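Local coordinates for protein P47 (Clostridium botulinum, PDB 6EKT) that may belong to a progenitor toxin complex that shields botulinum neurotoxin type A2 in the host gut, and has a lipid-binding-like TULIP architecture, at residues 27-38 with 206-216. Residues are numbered along the deposited sequence; the frame is centred on the assembly and turned at random.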
loop_
_atom_site.group_PDB
_atom_site.type_symbol
_atom_site.label_atom_id
_atom_site.label_comp_id
_atom_site.label_asym_id
_atom_site.label_seq_id
_atom_site.Cartn_x
_atom_site.Cartn_y
_atom_site.Cartn_z
ATOM N N TRP A 27 -8.041 -0.636 -6.198
ATOM C CA TRP A 27 -7.708 0.457 -5.249
ATOM C C TRP A 27 -6.331 1.052 -5.570
ATOM O O TRP A 27 -5.561 0.440 -6.319
ATOM C CB TRP A 27 -7.778 -0.043 -3.801
ATOM C CG TRP A 27 -9.171 -0.464 -3.433
ATOM C CD1 TRP A 27 -9.753 -1.673 -3.689
ATOM C CD2 TRP A 27 -10.168 0.342 -2.801
ATOM N NE1 TRP A 27 -11.060 -1.685 -3.223
ATOM C CE2 TRP A 27 -11.340 -0.455 -2.681
ATOM C CE3 TRP A 27 -10.185 1.661 -2.305
ATOM C CZ2 TRP A 27 -12.530 0.029 -2.090
ATOM C CZ3 TRP A 27 -11.347 2.142 -1.718
ATOM C CH2 TRP A 27 -12.510 1.322 -1.599
ATOM N N ASP A 28 -6.029 2.243 -5.029
ATOM C CA ASP A 28 -4.724 2.897 -5.283
ATOM C C ASP A 28 -3.614 2.535 -4.319
ATOM O O ASP A 28 -2.500 2.213 -4.750
ATOM C CB ASP A 28 -4.872 4.434 -5.343
ATOM C CG ASP A 28 -5.783 4.889 -6.447
ATOM O OD1 ASP A 28 -5.864 4.213 -7.514
ATOM O OD2 ASP A 28 -6.462 5.895 -6.237
ATOM N N ILE A 29 -3.886 2.622 -3.011
ATOM C CA ILE A 29 -2.886 2.287 -1.990
ATOM C C ILE A 29 -3.609 1.537 -0.910
ATOM O O ILE A 29 -4.682 1.965 -0.465
ATOM C CB ILE A 29 -2.164 3.517 -1.355
ATOM C CG1 ILE A 29 -1.655 4.477 -2.447
ATOM C CG2 ILE A 29 -1.021 3.051 -0.442
ATOM C CD1 ILE A 29 -1.018 5.772 -1.923
ATOM N N VAL A 30 -3.030 0.404 -0.523
ATOM C CA VAL A 30 -3.640 -0.477 0.492
ATOM C C VAL A 30 -2.652 -0.560 1.644
ATOM O O VAL A 30 -1.444 -0.754 1.405
ATOM C CB VAL A 30 -3.954 -1.881 -0.085
ATOM C CG1 VAL A 30 -4.536 -2.788 0.993
ATOM C CG2 VAL A 30 -4.944 -1.775 -1.222
ATOM N N TYR A 31 -3.154 -0.394 2.877
ATOM C CA TYR A 31 -2.324 -0.422 4.077
ATOM C C TYR A 31 -2.751 -1.568 4.967
ATOM O O TYR A 31 -3.944 -1.775 5.157
ATOM C CB TYR A 31 -2.499 0.880 4.857
ATOM C CG TYR A 31 -2.247 2.135 4.037
ATOM C CD1 TYR A 31 -3.255 2.691 3.245
ATOM C CD2 TYR A 31 -1.000 2.791 4.089
ATOM C CE1 TYR A 31 -3.038 3.849 2.506
ATOM C CE2 TYR A 31 -0.761 3.963 3.345
ATOM C CZ TYR A 31 -1.785 4.484 2.573
ATOM O OH TYR A 31 -1.579 5.611 1.833
ATOM N N GLY A 32 -1.790 -2.312 5.511
ATOM C CA GLY A 32 -2.129 -3.432 6.419
ATOM C C GLY A 32 -1.325 -3.524 7.707
ATOM O O GLY A 32 -0.144 -3.144 7.747
ATOM N N CYS A 33 -1.972 -4.033 8.759
ATOM C CA CYS A 33 -1.308 -4.309 10.040
ATOM C C CYS A 33 -1.813 -5.615 10.624
ATOM O O CYS A 33 -3.009 -5.929 10.542
ATOM C CB CYS A 33 -1.515 -3.175 11.051
ATOM S SG CYS A 33 -0.584 -3.344 12.604
ATOM N N SER A 34 -0.876 -6.370 11.187
ATOM C CA SER A 34 -1.137 -7.636 11.868
ATOM C C SER A 34 -1.992 -7.397 13.117
ATOM O O SER A 34 -1.770 -6.419 13.849
ATOM C CB SER A 34 0.217 -8.269 12.232
ATOM O OG SER A 34 0.080 -9.332 13.160
ATOM N N LYS A 35 -2.990 -8.257 13.337
ATOM C CA LYS A 35 -3.821 -8.135 14.527
ATOM C C LYS A 35 -3.042 -8.446 15.804
ATOM O O LYS A 35 -3.373 -7.917 16.878
ATOM C CB LYS A 35 -5.090 -8.994 14.427
ATOM C CG LYS A 35 -4.851 -10.489 14.550
ATOM C CD LYS A 35 -5.986 -11.167 15.293
ATOM C CE LYS A 35 -5.832 -12.682 15.279
ATOM N NZ LYS A 35 -4.701 -13.125 16.135
ATOM N N ARG A 36 -2.024 -9.301 15.687
ATOM C CA ARG A 36 -1.098 -9.585 16.793
ATOM C C ARG A 36 -0.490 -8.273 17.341
ATOM O O ARG A 36 -0.405 -8.076 18.554
ATOM C CB ARG A 36 -0.010 -10.582 16.349
ATOM C CG ARG A 36 0.839 -11.149 17.487
ATOM C CD ARG A 36 1.590 -12.422 17.106
ATOM N NE ARG A 36 2.513 -12.206 15.989
ATOM C CZ ARG A 36 3.776 -11.775 16.075
ATOM N NH1 ARG A 36 4.471 -11.612 14.959
ATOM N NH2 ARG A 36 4.355 -11.500 17.243
ATOM N N VAL A 37 -0.113 -7.369 16.431
ATOM C CA VAL A 37 0.410 -6.052 16.808
ATOM C C VAL A 37 -0.681 -5.206 17.467
ATOM O O VAL A 37 -0.450 -4.633 18.534
ATOM C CB VAL A 37 1.024 -5.313 15.587
ATOM C CG1 VAL A 37 1.484 -3.907 15.967
ATOM C CG2 VAL A 37 2.178 -6.121 15.013
ATOM N N VAL A 38 -1.866 -5.144 16.844
ATOM C CA VAL A 38 -2.960 -4.328 17.374
ATOM C C VAL A 38 -3.380 -4.810 18.774
ATOM O O VAL A 38 -3.620 -3.996 19.662
ATOM C CB VAL A 38 -4.173 -4.264 16.415
ATOM C CG1 VAL A 38 -5.315 -3.467 17.022
ATOM C CG2 VAL A 38 -3.760 -3.608 15.093
ATOM N N ASP A 206 -2.747 -15.967 12.283
ATOM C CA ASP A 206 -2.829 -14.512 12.430
ATOM C C ASP A 206 -4.082 -13.958 11.734
ATOM O O ASP A 206 -4.858 -14.725 11.152
ATOM C CB ASP A 206 -1.559 -13.853 11.861
ATOM C CG ASP A 206 -1.249 -12.482 12.497
ATOM O OD1 ASP A 206 -1.884 -12.090 13.501
ATOM O OD2 ASP A 206 -0.358 -11.786 11.978
ATOM N N GLY A 207 -4.291 -12.642 11.830
ATOM C CA GLY A 207 -5.330 -11.921 11.085
ATOM C C GLY A 207 -4.826 -10.534 10.729
ATOM O O GLY A 207 -3.928 -9.999 11.412
ATOM N N TYR A 208 -5.371 -9.969 9.646
ATOM C CA TYR A 208 -4.905 -8.680 9.106
ATOM C C TYR A 208 -5.998 -7.608 9.089
ATOM O O TYR A 208 -7.143 -7.875 8.690
ATOM C CB TYR A 208 -4.321 -8.852 7.680
ATOM C CG TYR A 208 -3.265 -9.944 7.481
ATOM C CD1 TYR A 208 -2.354 -10.283 8.496
ATOM C CD2 TYR A 208 -3.146 -10.608 6.249
ATOM C CE1 TYR A 208 -1.382 -11.266 8.303
ATOM C CE2 TYR A 208 -2.177 -11.594 6.045
ATOM C CZ TYR A 208 -1.304 -11.922 7.089
ATOM O OH TYR A 208 -0.331 -12.880 6.920
ATOM N N LEU A 209 -5.646 -6.410 9.553
ATOM C CA LEU A 209 -6.501 -5.227 9.409
ATOM C C LEU A 209 -5.974 -4.464 8.213
ATOM O O LEU A 209 -4.745 -4.214 8.112
ATOM C CB LEU A 209 -6.452 -4.315 10.649
ATOM C CG LEU A 209 -7.237 -4.730 11.920
ATOM C CD1 LEU A 209 -6.512 -5.843 12.641
ATOM C CD2 LEU A 209 -7.394 -3.553 12.877
ATOM N N PHE A 210 -6.877 -4.102 7.302
ATOM C CA PHE A 210 -6.505 -3.377 6.085
ATOM C C PHE A 210 -7.281 -2.090 5.949
ATOM O O PHE A 210 -8.447 -2.029 6.335
ATOM C CB PHE A 210 -6.746 -4.243 4.838
ATOM C CG PHE A 210 -5.692 -5.287 4.603
ATOM C CD1 PHE A 210 -4.412 -4.919 4.179
ATOM C CD2 PHE A 210 -5.985 -6.645 4.759
ATOM C CE1 PHE A 210 -3.429 -5.886 3.951
ATOM C CE2 PHE A 210 -5.019 -7.625 4.523
ATOM C CZ PHE A 210 -3.735 -7.248 4.121
ATOM N N ILE A 211 -6.630 -1.068 5.393
ATOM C CA ILE A 211 -7.318 0.149 4.933
ATOM C C ILE A 211 -7.066 0.219 3.433
ATOM O O ILE A 211 -5.911 0.188 2.991
ATOM C CB ILE A 211 -6.806 1.435 5.660
ATOM C CG1 ILE A 211 -7.217 1.413 7.139
ATOM C CG2 ILE A 211 -7.321 2.711 4.980
ATOM C CD1 ILE A 211 -6.447 2.392 8.036
ATOM N N LEU A 212 -8.150 0.293 2.666
ATOM C CA LEU A 212 -8.103 0.412 1.209
ATOM C C LEU A 212 -8.351 1.867 0.859
ATOM O O LEU A 212 -9.296 2.453 1.381
ATOM C CB LEU A 212 -9.200 -0.473 0.589
ATOM C CG LEU A 212 -9.025 -1.994 0.513
ATOM C CD1 LEU A 212 -8.487 -2.662 1.757
ATOM C CD2 LEU A 212 -10.316 -2.674 0.075
ATOM N N SER A 213 -7.524 2.461 -0.017
ATOM C CA SER A 213 -7.699 3.885 -0.350
ATOM C C SER A 213 -7.670 4.160 -1.840
ATOM O O SER A 213 -6.988 3.457 -2.603
ATOM C CB SER A 213 -6.635 4.778 0.338
ATOM O OG SER A 213 -5.341 4.649 -0.256
ATOM N N VAL A 214 -8.383 5.220 -2.234
ATOM C CA VAL A 214 -8.191 5.850 -3.544
ATOM C C VAL A 214 -7.737 7.301 -3.330
ATOM O O VAL A 214 -8.162 7.943 -2.373
ATOM C CB VAL A 214 -9.486 5.734 -4.376
ATOM C CG1 VAL A 214 -9.479 6.662 -5.566
ATOM C CG2 VAL A 214 -9.625 4.306 -4.900
ATOM N N VAL A 215 -6.859 7.788 -4.215
ATOM C CA VAL A 215 -6.246 9.118 -4.117
ATOM C C VAL A 215 -6.892 10.185 -5.042
ATOM O O VAL A 215 -6.385 11.308 -5.152
ATOM C CB VAL A 215 -4.713 9.062 -4.355
ATOM C CG1 VAL A 215 -4.004 8.225 -3.285
ATOM C CG2 VAL A 215 -4.384 8.548 -5.760
ATOM N N THR A 216 -7.995 9.821 -5.690
ATOM C CA THR A 216 -8.851 10.755 -6.454
ATOM C C THR A 216 -10.306 10.571 -6.036
ATOM O O THR A 216 -10.627 9.668 -5.258
ATOM C CB THR A 216 -8.769 10.523 -7.982
ATOM O OG1 THR A 216 -9.452 9.303 -8.318
ATOM C CG2 THR A 216 -7.334 10.441 -8.461
HETATM O O HOH W 1 -7.516 7.073 -8.364
HETATM O O HOH W 2 -3.687 6.783 0.604
#
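V30 CG1 packs against F210 CD1 (3.8 Å) and L212 CD1 on one face of two neighbouring antiparallel strands, 29-34 and 208-214, in a six-stranded antiparallel sheet near the middle of this elongated TULIP-family protein. The pair illustrates how strands far apart in sequence join edge to edge, at 165° between their directions; strands 193-199 and 238-242 flank it. G32 lets the F210 ring lean over the neighbouring strand, CD1 lying 3.5 Å from G32 CA. Next along this face, L212 covers one face of the W27 indole: L212 CB sits 3.6 Å above the ring plane, and L212 CD2 makes a CH-pi contact with the five-membered ring, whose NE1 donates to S224 O. Here a beta bulge forms, D28 N and I29 N both donating to S213 O. I29 O is gripped twice as well, by S213 N and by S213 OG, set between its own backbone N and carbonyl carbon (chi1 73°); a water links that hydroxyl to Y31 OH. At the helix end, K35 N donates to G207 O, and S34 OG to D206 OD2, on its syn side. D28 OD1 pairs with R218, whereas D28 OD2 accepts from V215 N at 2.8 Å through its anti lone pair.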